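Local structure of alpha-glucosidase YIHQ (Escherichia coli, 5AEG) at residues A[477-482]-A[617-622]. The protein hydrolyses sulfoquinovosyl diacylglycerides and simple sulfoquinovosides such as sulfoquinovosyl glycerol, releasing sulfoquinovose for sulfoglycolysis. Numbering follows the deposited sequence.
Sequences WSLDDG and PVHEEG. With CA (calcium ion), chain D.
Where the TIM barrel of this family 31 glycosidase meets its C-terminal domain, Trp477, in the barrel loop before helix 486-495, lays one indole face against the backbone and side chain of Glu621, a worked example of how two loops can join domains without a direct hydrogen bond. Glu621 CA stands 3.7 Å above the ring plane, over its centre, and CB makes a CH-pi contact with the five-membered ring, 6° off its normal. In one of two modelled conformers, Glu621 CG, anti to the backbone N (chi1 -157°), comes to 3.4 Å from Trp477 NE1; the extended remainder crosses the indole at about a right angle, its carboxylate plane 7° from that of the ring. The six-membered ring reaches the preceding peptide, Trp477 CE3 lying 3.3 Å from Glu620 C. An alanine at Trp477 would probably open a gap against Glu621 CB and the Glu620-Glu621 peptide, leaving the loops little more than their water bridge and the Leu479-His619 touch. That water donates to Ser478 O (3.0 Å) and His619 O (2.9 Å). Leu479 CD2 also touches the His619 ring, at CE1 (3.8 Å). Ser478 OG accepts from Asp481 N in an ST motif, and Asp481 chelates calcium through both carboxylate oxygens, alongside Gln153, Gly154 and the Asp472 carbonyl. An aromatic residue of a TIM-barrel loop thus packs against a C-terminal-domain loop in a family 31 glycoside hydrolase.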
ATOM      1  N   TRP A 477      17.532 -10.355   1.904  1.00 18.30           N
ATOM      2  CA  TRP A 477      16.904 -10.863   3.122  1.00 18.76           C
ATOM      3  C   TRP A 477      16.830  -9.789   4.210  1.00 19.05           C
ATOM      4  O   TRP A 477      16.680 -10.102   5.431  1.00 18.58           O
ATOM      5  CB  TRP A 477      17.720 -12.068   3.643  1.00 19.62           C
ATOM      6  CG  TRP A 477      17.930 -13.209   2.621  1.00 21.46           C
ATOM      7  CD1 TRP A 477      18.966 -13.365   1.746  1.00 23.97           C
ATOM      8  CD2 TRP A 477      17.070 -14.364   2.427  1.00 21.45           C
ATOM      9  NE1 TRP A 477      18.797 -14.508   1.020  1.00 22.61           N
ATOM     10  CE2 TRP A 477      17.681 -15.172   1.444  1.00 21.74           C
ATOM     11  CE3 TRP A 477      15.892 -14.811   3.049  1.00 19.11           C
ATOM     12  CZ2 TRP A 477      17.144 -16.413   1.019  1.00 20.05           C
ATOM     13  CZ3 TRP A 477      15.331 -16.028   2.624  1.00 20.39           C
ATOM     14  CH2 TRP A 477      15.977 -16.837   1.616  1.00 20.54           C
ATOM     15  N   SER A 478      16.912  -8.525   3.839  1.00 18.49           N
ATOM     16  CA  SER A 478      16.944  -7.477   4.924  1.00 17.36           C
ATOM     17  C   SER A 478      15.593  -7.378   5.595  1.00 19.02           C
ATOM     18  O   SER A 478      14.524  -7.623   4.953  1.00 17.93           O
ATOM     19  CB  SER A 478      17.366  -6.130   4.371  1.00 18.92           C
ATOM     20  OG  SER A 478      16.479  -5.697   3.366  1.00 18.89           O
ATOM     21  N   LEU A 479      15.590  -6.892   6.819  1.00 19.95           N
ATOM     22  CA  LEU A 479      14.351  -6.574   7.508  1.00 20.08           C
ATOM     23  C   LEU A 479      13.631  -5.402   6.877  1.00 17.84           C
ATOM     24  O   LEU A 479      12.401  -5.444   6.710  1.00 20.70           O
ATOM     25  CB  LEU A 479      14.634  -6.257   8.978  1.00 20.49           C
ATOM     26  CG  LEU A 479      15.034  -7.432   9.849  1.00 25.17           C
ATOM     27  CD1 LEU A 479      15.274  -6.996  11.301  1.00 29.30           C
ATOM     28  CD2 LEU A 479      13.883  -8.425   9.823  1.00 26.62           C
ATOM     29  N   ASP A 480      14.309  -4.351   6.490  1.00 18.02           N
ATOM     30  CA  ASP A 480      13.640  -3.119   6.055  1.00 17.93           C
ATOM     31  C   ASP A 480      13.310  -3.045   4.565  1.00 19.97           C
ATOM     32  O   ASP A 480      12.501  -2.211   4.169  1.00 18.33           O
ATOM     33  CB  ASP A 480      14.489  -1.895   6.431  1.00 18.27           C
ATOM     34  CG  ASP A 480      14.666  -1.779   7.936  1.00 23.28           C
ATOM     35  OD1 ASP A 480      13.728  -1.386   8.586  1.00 23.04           O
ATOM     36  OD2 ASP A 480      15.734  -2.114   8.439  1.00 22.99           O
ATOM     37  N   ASP A 481      13.916  -3.900   3.750  1.00 16.38           N
ATOM     38  CA  ASP A 481      13.586  -3.900   2.362  1.00 15.54           C
ATOM     39  C   ASP A 481      13.602  -5.221   1.683  1.00 18.35           C
ATOM     40  O   ASP A 481      13.550  -5.331   0.448  1.00 18.79           O
ATOM     41  CB  ASP A 481      14.471  -2.847   1.643  1.00 18.10           C
ATOM     42  CG  ASP A 481      13.791  -2.176   0.444  1.00 18.66           C
ATOM     43  OD1 ASP A 481      12.596  -2.358   0.067  1.00 17.00           O
ATOM     44  OD2 ASP A 481      14.477  -1.370  -0.248  1.00 19.46           O
ATOM     45  N   GLY A 482      13.548  -6.294   2.462  1.00 19.98           N
ATOM     46  CA  GLY A 482      13.585  -7.637   1.855  1.00 19.33           C
ATOM     47  C   GLY A 482      12.257  -8.320   2.037  1.00 16.98           C
ATOM     48  O   GLY A 482      11.199  -7.684   2.268  1.00 16.31           O
ATOM     49  N   PRO A 617       6.323 -16.452   7.825  1.00 19.12           N
ATOM     50  CA  PRO A 617       7.276 -16.725   6.746  1.00 20.01           C
ATOM     51  C   PRO A 617       8.742 -16.673   7.137  1.00 20.01           C
ATOM     52  O   PRO A 617       9.180 -15.777   7.862  1.00 20.14           O
ATOM     53  CB  PRO A 617       6.947 -15.651   5.674  1.00 23.99           C
ATOM     54  CG  PRO A 617       5.727 -14.993   6.106  1.00 24.77           C
ATOM     55  CD  PRO A 617       5.513 -15.264   7.590  1.00 21.20           C
ATOM     56  N   VAL A 618       9.534 -17.626   6.653  1.00 17.63           N
ATOM     57  CA  VAL A 618      10.927 -17.584   6.878  1.00 17.60           C
ATOM     58  C   VAL A 618      11.486 -16.381   6.094  1.00 18.28           C
ATOM     59  O   VAL A 618      11.360 -16.340   4.901  1.00 22.87           O
ATOM     60  CB  VAL A 618      11.607 -18.949   6.439  1.00 19.37           C
ATOM     61  CG1 VAL A 618      13.122 -18.899   6.511  1.00 17.77           C
ATOM     62  CG2 VAL A 618      11.054 -20.060   7.345  1.00 21.63           C
ATOM     63  N   HIS A 619      12.134 -15.445   6.759  1.00 19.68           N
ATOM     64  CA  HIS A 619      12.652 -14.205   6.102  1.00 19.68           C
ATOM     65  C   HIS A 619      14.162 -14.034   6.247  1.00 21.42           C
ATOM     66  O   HIS A 619      14.717 -12.993   5.910  1.00 19.31           O
ATOM     67  CB  HIS A 619      11.859 -12.978   6.522  1.00 19.85           C
ATOM     68  CG  HIS A 619      11.945 -12.661   7.984  1.00 19.20           C
ATOM     69  ND1 HIS A 619      13.098 -12.237   8.634  1.00 20.65           N
ATOM     70  CD2 HIS A 619      10.988 -12.712   8.928  1.00 17.67           C
ATOM     71  CE1 HIS A 619      12.822 -12.030   9.905  1.00 19.52           C
ATOM     72  NE2 HIS A 619      11.551 -12.312  10.100  1.00 21.31           N
ATOM     73  N   GLU A 620      14.849 -15.103   6.660  1.00 20.95           N
ATOM     74  CA  GLU A 620      16.324 -15.126   6.780  1.00 21.77           C
ATOM     75  C   GLU A 620      16.922 -16.217   5.895  1.00 23.37           C
ATOM     76  O   GLU A 620      16.315 -17.277   5.762  1.00 19.80           O
ATOM     77  CB  GLU A 620      16.755 -15.370   8.240  1.00 24.58           C
ATOM     78  CG  GLU A 620      16.441 -14.253   9.210  1.00 26.59           C
ATOM     79  CD  GLU A 620      16.610 -14.643  10.649  1.00 31.07           C
ATOM     80  OE1 GLU A 620      17.132 -15.731  10.983  1.00 28.45           O
ATOM     81  OE2 GLU A 620      16.211 -13.842  11.476  1.00 28.92           O
ATOM     82  N   GLU A 621      18.137 -15.967   5.403  1.00 22.81           N
ATOM     83  CA  GLU A 621      18.937 -16.849   4.587  0.50 23.45           C
ATOM     84  C   GLU A 621      19.450 -18.035   5.436  1.00 22.70           C
ATOM     85  O   GLU A 621      19.781 -17.833   6.590  1.00 21.61           O
ATOM     86  CB  GLU A 621      20.165 -16.041   4.064  0.50 25.02           C
ATOM     87  CG  GLU A 621      20.789 -16.613   2.803  0.50 26.49           C
ATOM     88  CD  GLU A 621      22.008 -15.860   2.287  0.50 26.18           C
ATOM     89  OE1 GLU A 621      22.277 -14.719   2.667  0.50 23.56           O
ATOM     90  OE2 GLU A 621      22.728 -16.454   1.473  0.50 26.29           O
ATOM     91  N   GLY A 622      19.512 -19.235   4.862  1.00 23.15           N
ATOM     92  CA  GLY A 622      20.236 -20.353   5.466  1.00 24.49           C
ATOM     93  C   GLY A 622      19.542 -20.957   6.652  1.00 25.09           C
ATOM     94  O   GLY A 622      20.133 -21.646   7.430  1.00 26.23           O
TER
HETATM   95 CA    CA D1680      12.517  -0.804  -1.797  1.00 18.04          CA
HETATM   96  O   HOH W   1      13.771 -10.538   4.697  1.00 19.30           O
HETATM   97  O   HOH W   2      14.151  -1.846  -3.190  1.00 18.24           O